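Local atomic coordinates of probable fumarate reductase Ifc3 (Shewanella frigidimarina, PDB entry 1QO8), a protein that catalyses the essentially one-way reduction of fumarate to succinate, using FAD and four covalently bound haem c groups. Residues A[161-175]-A[237-250]. Sequence-based numbering, arbitrary orientation.
Sequences MISAGGMNAVGTKQQ and DRTHRPHGGKSSGP. With FAD (flavin-adenine dinucleotide), chain G.
His240 and Met167 pair in a short antiparallel ladder of a three-stranded sheet in the FAD-binding domain. Strand 167-168 is one outer strand, and the residues just before it reach the flavin; 239-241 lies in the middle, with 227-229 beyond it. Met167 O takes two bonds from His240, one from the backbone N and one from ring atom ND1 at 3.2 Å. His240 CG stands anti to its carbonyl carbon (chi1 -54°), and this brings the ring edge to segment 161-175. Met167 O lies close to the ring plane. At the far edge NE2 and Thr172 OG1 share a 2.7 Å hydrogen bond, and that hydroxyl also caps helix 173-177 by accepting from Gln175 N. The Gln174 amide stands nearly perpendicular to the ring and meets the CD2 edge. A leucine in place of His240 would probably leave Thr172 OG1 without its ring partner and Met167 O with one bond fewer. Asn168 and Thr239 lie side by side, and Thr239 OG1 donates to Asn168 OD1 at 2.8 Å, nearly in line with CG=OD1 (164°). Asn168 ND2 turns to Gly541 O. Gln175 NE2 reaches Asp237 O in an almost straight bond (173°), and also hydrogen-bonds Asp182 OD2. Nearer the flavin, Gly166 N donates to Ser248 OG at 3.1 Å. Arg241 NE makes a long, weak hydrogen bond to Ala164 O (3.4 Å), while Thr239 CG2 sits over one guanidinium face. Gly166 O accepts from FAD N3 at 3.1 Å.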
# COMPACT_ATOMS: atom_id res chain seq x y z
N MET A 161 11.25 24.17 -1.54
CA MET A 161 12.19 25.25 -1.71
C MET A 161 13.19 24.93 -2.80
O MET A 161 14.04 25.74 -3.12
CB MET A 161 12.95 25.47 -0.35
CG MET A 161 13.96 24.41 -0.02
SD MET A 161 14.57 24.28 1.66
CE MET A 161 15.53 25.85 1.75
N ILE A 162 13.26 23.65 -3.25
CA ILE A 162 14.21 23.33 -4.31
C ILE A 162 13.48 23.12 -5.62
O ILE A 162 14.08 22.58 -6.52
CB ILE A 162 15.08 22.11 -4.03
CG1 ILE A 162 14.15 20.92 -3.72
CG2 ILE A 162 16.09 22.48 -2.91
CD1 ILE A 162 15.01 19.67 -3.51
N SER A 163 12.21 23.41 -5.61
CA SER A 163 11.32 23.35 -6.76
C SER A 163 11.71 24.48 -7.74
O SER A 163 12.08 25.59 -7.49
CB SER A 163 9.85 23.37 -6.43
OG SER A 163 9.36 24.64 -6.09
N ALA A 164 11.69 24.08 -8.97
CA ALA A 164 12.08 24.39 -10.27
C ALA A 164 11.18 25.02 -11.32
O ALA A 164 11.45 25.86 -12.18
CB ALA A 164 12.08 22.80 -10.74
N GLY A 165 9.98 24.45 -11.45
CA GLY A 165 9.19 24.56 -12.68
C GLY A 165 7.82 25.15 -12.38
O GLY A 165 6.84 24.52 -12.78
N GLY A 166 7.72 26.14 -11.55
CA GLY A 166 6.60 26.83 -11.12
C GLY A 166 5.28 26.19 -10.77
O GLY A 166 5.17 25.00 -10.51
N MET A 167 4.23 26.97 -10.88
CA MET A 167 2.90 26.74 -10.36
C MET A 167 1.87 26.91 -11.48
O MET A 167 1.89 27.93 -12.20
CB MET A 167 2.69 27.81 -9.27
CG MET A 167 1.29 27.73 -8.66
SD MET A 167 0.93 28.68 -7.19
CE MET A 167 -0.83 28.39 -7.07
N ASN A 168 1.12 25.87 -11.77
CA ASN A 168 0.01 25.85 -12.70
C ASN A 168 -1.18 26.62 -12.17
O ASN A 168 -1.53 26.60 -10.99
CB ASN A 168 -0.39 24.37 -13.03
CG ASN A 168 0.67 23.69 -13.86
OD1 ASN A 168 1.49 24.36 -14.51
ND2 ASN A 168 0.79 22.37 -13.91
N ALA A 169 -1.75 27.47 -13.02
CA ALA A 169 -3.03 28.13 -12.68
C ALA A 169 -3.76 28.46 -13.99
O ALA A 169 -3.17 28.56 -15.07
CB ALA A 169 -2.82 29.37 -11.86
N VAL A 170 -5.06 28.60 -13.93
CA VAL A 170 -5.88 28.88 -15.09
C VAL A 170 -6.62 30.19 -14.79
O VAL A 170 -7.17 30.26 -13.71
CB VAL A 170 -6.93 27.80 -15.38
CG1 VAL A 170 -7.77 27.33 -14.21
CG2 VAL A 170 -7.93 28.37 -16.41
N GLY A 171 -6.68 31.11 -15.75
CA GLY A 171 -7.41 32.36 -15.54
C GLY A 171 -6.57 33.43 -14.90
O GLY A 171 -7.11 34.26 -14.17
N THR A 172 -5.26 33.47 -15.10
CA THR A 172 -4.51 34.53 -14.38
C THR A 172 -4.32 35.73 -15.27
O THR A 172 -4.41 35.77 -16.50
CB THR A 172 -3.14 34.03 -13.88
OG1 THR A 172 -2.36 33.73 -15.04
CG2 THR A 172 -3.28 32.81 -12.98
N LYS A 173 -3.93 36.82 -14.62
CA LYS A 173 -3.56 38.01 -15.40
C LYS A 173 -2.29 37.72 -16.18
O LYS A 173 -2.11 38.36 -17.24
CB LYS A 173 -3.49 39.18 -14.45
CG LYS A 173 -2.33 39.15 -13.50
CD LYS A 173 -2.26 40.45 -12.71
CE LYS A 173 -1.12 40.54 -11.74
NZ LYS A 173 0.17 40.94 -12.34
N GLN A 174 -1.39 36.80 -15.80
CA GLN A 174 -0.24 36.52 -16.67
C GLN A 174 -0.68 35.83 -17.97
O GLN A 174 -0.09 36.03 -19.05
CB GLN A 174 0.88 35.70 -16.03
CG GLN A 174 1.65 36.33 -14.89
CD GLN A 174 0.89 36.44 -13.59
OE1 GLN A 174 -0.23 35.94 -13.34
NE2 GLN A 174 1.49 37.15 -12.65
N GLN A 175 -1.78 35.07 -17.90
CA GLN A 175 -2.29 34.44 -19.11
C GLN A 175 -2.92 35.54 -19.97
O GLN A 175 -2.66 35.47 -21.16
CB GLN A 175 -3.18 33.25 -18.86
CG GLN A 175 -2.49 31.97 -18.37
CD GLN A 175 -3.48 30.83 -18.19
OE1 GLN A 175 -4.55 31.07 -17.66
NE2 GLN A 175 -3.19 29.61 -18.63
N ASP A 237 -0.13 27.29 -22.13
CA ASP A 237 0.90 27.74 -21.21
C ASP A 237 0.22 28.12 -19.89
O ASP A 237 -0.70 28.92 -19.99
CB ASP A 237 1.57 29.01 -21.75
CG ASP A 237 2.37 28.75 -23.00
OD1 ASP A 237 2.10 27.78 -23.75
OD2 ASP A 237 3.28 29.59 -23.19
N ARG A 238 0.55 27.49 -18.79
CA ARG A 238 -0.18 27.72 -17.53
C ARG A 238 0.73 27.78 -16.32
O ARG A 238 0.39 27.92 -15.16
CB ARG A 238 -0.91 26.36 -17.34
CG ARG A 238 -2.36 26.50 -16.98
CD ARG A 238 -2.96 25.09 -16.85
NE ARG A 238 -4.02 25.01 -17.84
CZ ARG A 238 -4.07 23.92 -18.62
NH1 ARG A 238 -3.23 22.90 -18.55
NH2 ARG A 238 -5.02 23.92 -19.54
N THR A 239 2.01 27.57 -16.47
CA THR A 239 3.02 27.44 -15.43
C THR A 239 3.66 28.80 -15.15
O THR A 239 4.28 29.33 -16.06
CB THR A 239 4.05 26.43 -15.98
OG1 THR A 239 3.45 25.17 -16.32
CG2 THR A 239 5.13 26.22 -14.91
N HIS A 240 3.50 29.36 -13.96
CA HIS A 240 3.98 30.65 -13.53
C HIS A 240 5.23 30.49 -12.64
O HIS A 240 5.21 29.63 -11.78
CB HIS A 240 2.90 31.36 -12.75
CG HIS A 240 1.58 31.49 -13.44
ND1 HIS A 240 0.76 30.44 -13.77
CD2 HIS A 240 0.95 32.62 -13.89
CE1 HIS A 240 -0.32 30.88 -14.39
NE2 HIS A 240 -0.22 32.19 -14.46
N ARG A 241 6.29 31.20 -12.98
CA ARG A 241 7.60 31.24 -12.46
C ARG A 241 7.99 32.73 -12.29
O ARG A 241 7.40 33.60 -12.92
CB ARG A 241 8.62 30.66 -13.44
CG ARG A 241 8.73 29.20 -13.69
CD ARG A 241 9.89 28.77 -14.57
NE ARG A 241 9.78 27.29 -14.72
CZ ARG A 241 9.15 26.63 -15.69
NH1 ARG A 241 8.41 27.11 -16.68
NH2 ARG A 241 9.22 25.29 -15.65
N PRO A 242 8.93 33.04 -11.46
CA PRO A 242 9.42 34.40 -11.21
C PRO A 242 9.96 34.96 -12.53
O PRO A 242 10.58 34.22 -13.30
CB PRO A 242 10.57 34.26 -10.18
CG PRO A 242 10.19 32.93 -9.53
CD PRO A 242 9.76 32.06 -10.69
N HIS A 243 9.70 36.22 -12.81
CA HIS A 243 10.24 36.83 -14.05
C HIS A 243 11.72 36.54 -14.16
O HIS A 243 12.20 35.66 -14.91
CB HIS A 243 10.04 38.34 -14.04
CG HIS A 243 10.36 38.99 -15.37
ND1 HIS A 243 10.68 40.33 -15.47
CD2 HIS A 243 10.42 38.46 -16.62
CE1 HIS A 243 10.90 40.58 -16.76
NE2 HIS A 243 10.75 39.47 -17.48
N GLY A 244 12.56 37.30 -13.50
CA GLY A 244 13.98 36.78 -13.54
C GLY A 244 14.23 36.42 -12.06
O GLY A 244 13.27 36.00 -11.37
N GLY A 245 15.45 36.68 -11.59
CA GLY A 245 15.67 36.47 -10.14
C GLY A 245 15.64 34.99 -9.77
O GLY A 245 16.18 34.17 -10.51
N LYS A 246 15.01 34.64 -8.66
CA LYS A 246 15.07 33.25 -8.15
C LYS A 246 14.29 32.28 -9.04
O LYS A 246 13.33 32.77 -9.63
CB LYS A 246 14.45 33.20 -6.73
CG LYS A 246 15.26 34.06 -5.74
CD LYS A 246 14.55 34.39 -4.44
CE LYS A 246 15.52 35.08 -3.45
NZ LYS A 246 14.75 35.62 -2.28
N SER A 247 14.60 31.01 -9.00
CA SER A 247 13.75 29.86 -9.17
C SER A 247 12.45 29.90 -8.37
O SER A 247 12.40 30.59 -7.35
CB SER A 247 14.51 28.60 -8.71
OG SER A 247 15.54 28.56 -9.69
N SER A 248 11.42 29.19 -8.85
CA SER A 248 10.12 29.36 -8.19
C SER A 248 10.09 28.80 -6.76
O SER A 248 9.51 29.41 -5.90
CB SER A 248 9.06 28.67 -9.08
OG SER A 248 9.48 27.37 -9.36
N GLY A 249 10.73 27.75 -6.37
CA GLY A 249 10.84 27.14 -5.07
C GLY A 249 11.33 28.19 -4.05
O GLY A 249 10.66 28.39 -3.05
N PRO A 250 12.53 28.75 -4.31
CA PRO A 250 13.17 29.69 -3.40
C PRO A 250 12.32 30.94 -3.34
O PRO A 250 12.01 31.42 -2.23
CB PRO A 250 14.55 29.97 -4.03
CG PRO A 250 14.87 28.63 -4.68
CD PRO A 250 13.54 28.12 -5.20
PA FAD G . 7.58 19.73 1.52
O1A FAD G . 7.92 21.01 0.82
O2A FAD G . 8.40 18.66 1.46
O5B FAD G . 7.81 20.13 3.02
C5B FAD G . 7.42 19.25 4.16
C4B FAD G . 8.03 19.90 5.51
O4B FAD G . 7.57 18.94 6.58
C3B FAD G . 9.58 19.75 5.55
O3B FAD G . 10.35 20.87 5.64
C2B FAD G . 9.85 18.51 6.47
O2B FAD G . 11.09 18.56 7.22
C1B FAD G . 8.75 18.70 7.44
N9A FAD G . 8.38 17.46 8.14
C8A FAD G . 8.33 16.18 7.64
N7A FAD G . 8.07 15.30 8.57
C5A FAD G . 7.92 16.02 9.75
C6A FAD G . 7.72 15.63 11.14
N6A FAD G . 7.56 14.39 11.54
N1A FAD G . 7.61 16.67 12.01
C2A FAD G . 7.85 17.98 11.66
N3A FAD G . 8.07 18.42 10.40
C4A FAD G . 8.12 17.39 9.52
N1 FAD G . 6.22 20.35 -8.37
C2 FAD G . 5.64 21.28 -9.08
O2 FAD G . 4.48 21.45 -9.25
N3 FAD G . 6.38 22.27 -9.79
C4 FAD G . 7.77 22.19 -9.66
O4 FAD G . 8.46 22.96 -10.27
C4X FAD G . 8.39 21.10 -8.91
N5 FAD G . 9.72 21.00 -8.85
C5X FAD G . 10.32 20.05 -8.09
C6 FAD G . 11.72 20.01 -8.06
C7 FAD G . 12.35 19.06 -7.30
C7M FAD G . 13.84 18.95 -7.21
C8 FAD G . 11.54 18.15 -6.52
C8M FAD G . 12.21 17.16 -5.62
C9 FAD G . 10.17 18.21 -6.52
C9A FAD G . 9.51 19.14 -7.29
N10 FAD G . 8.12 19.28 -7.41
C10 FAD G . 7.54 20.21 -8.18
C1' FAD G . 7.23 18.66 -6.37
C2' FAD G . 6.77 19.75 -5.35
O2' FAD G . 8.01 20.52 -5.18
C3' FAD G . 6.61 19.01 -4.00
O3' FAD G . 5.61 17.98 -4.11
C4' FAD G . 5.82 19.98 -3.05
O4' FAD G . 6.76 21.07 -2.82
C5' FAD G . 5.66 19.20 -1.69
O5' FAD G . 5.26 20.34 -0.70
P FAD G . 4.84 20.05 0.76
O1P FAD G . 4.50 21.40 1.33
O2P FAD G . 3.88 19.05 0.63
O3P FAD G . 6.01 19.39 1.31
O HOH W 1 11.70 28.55 -11.61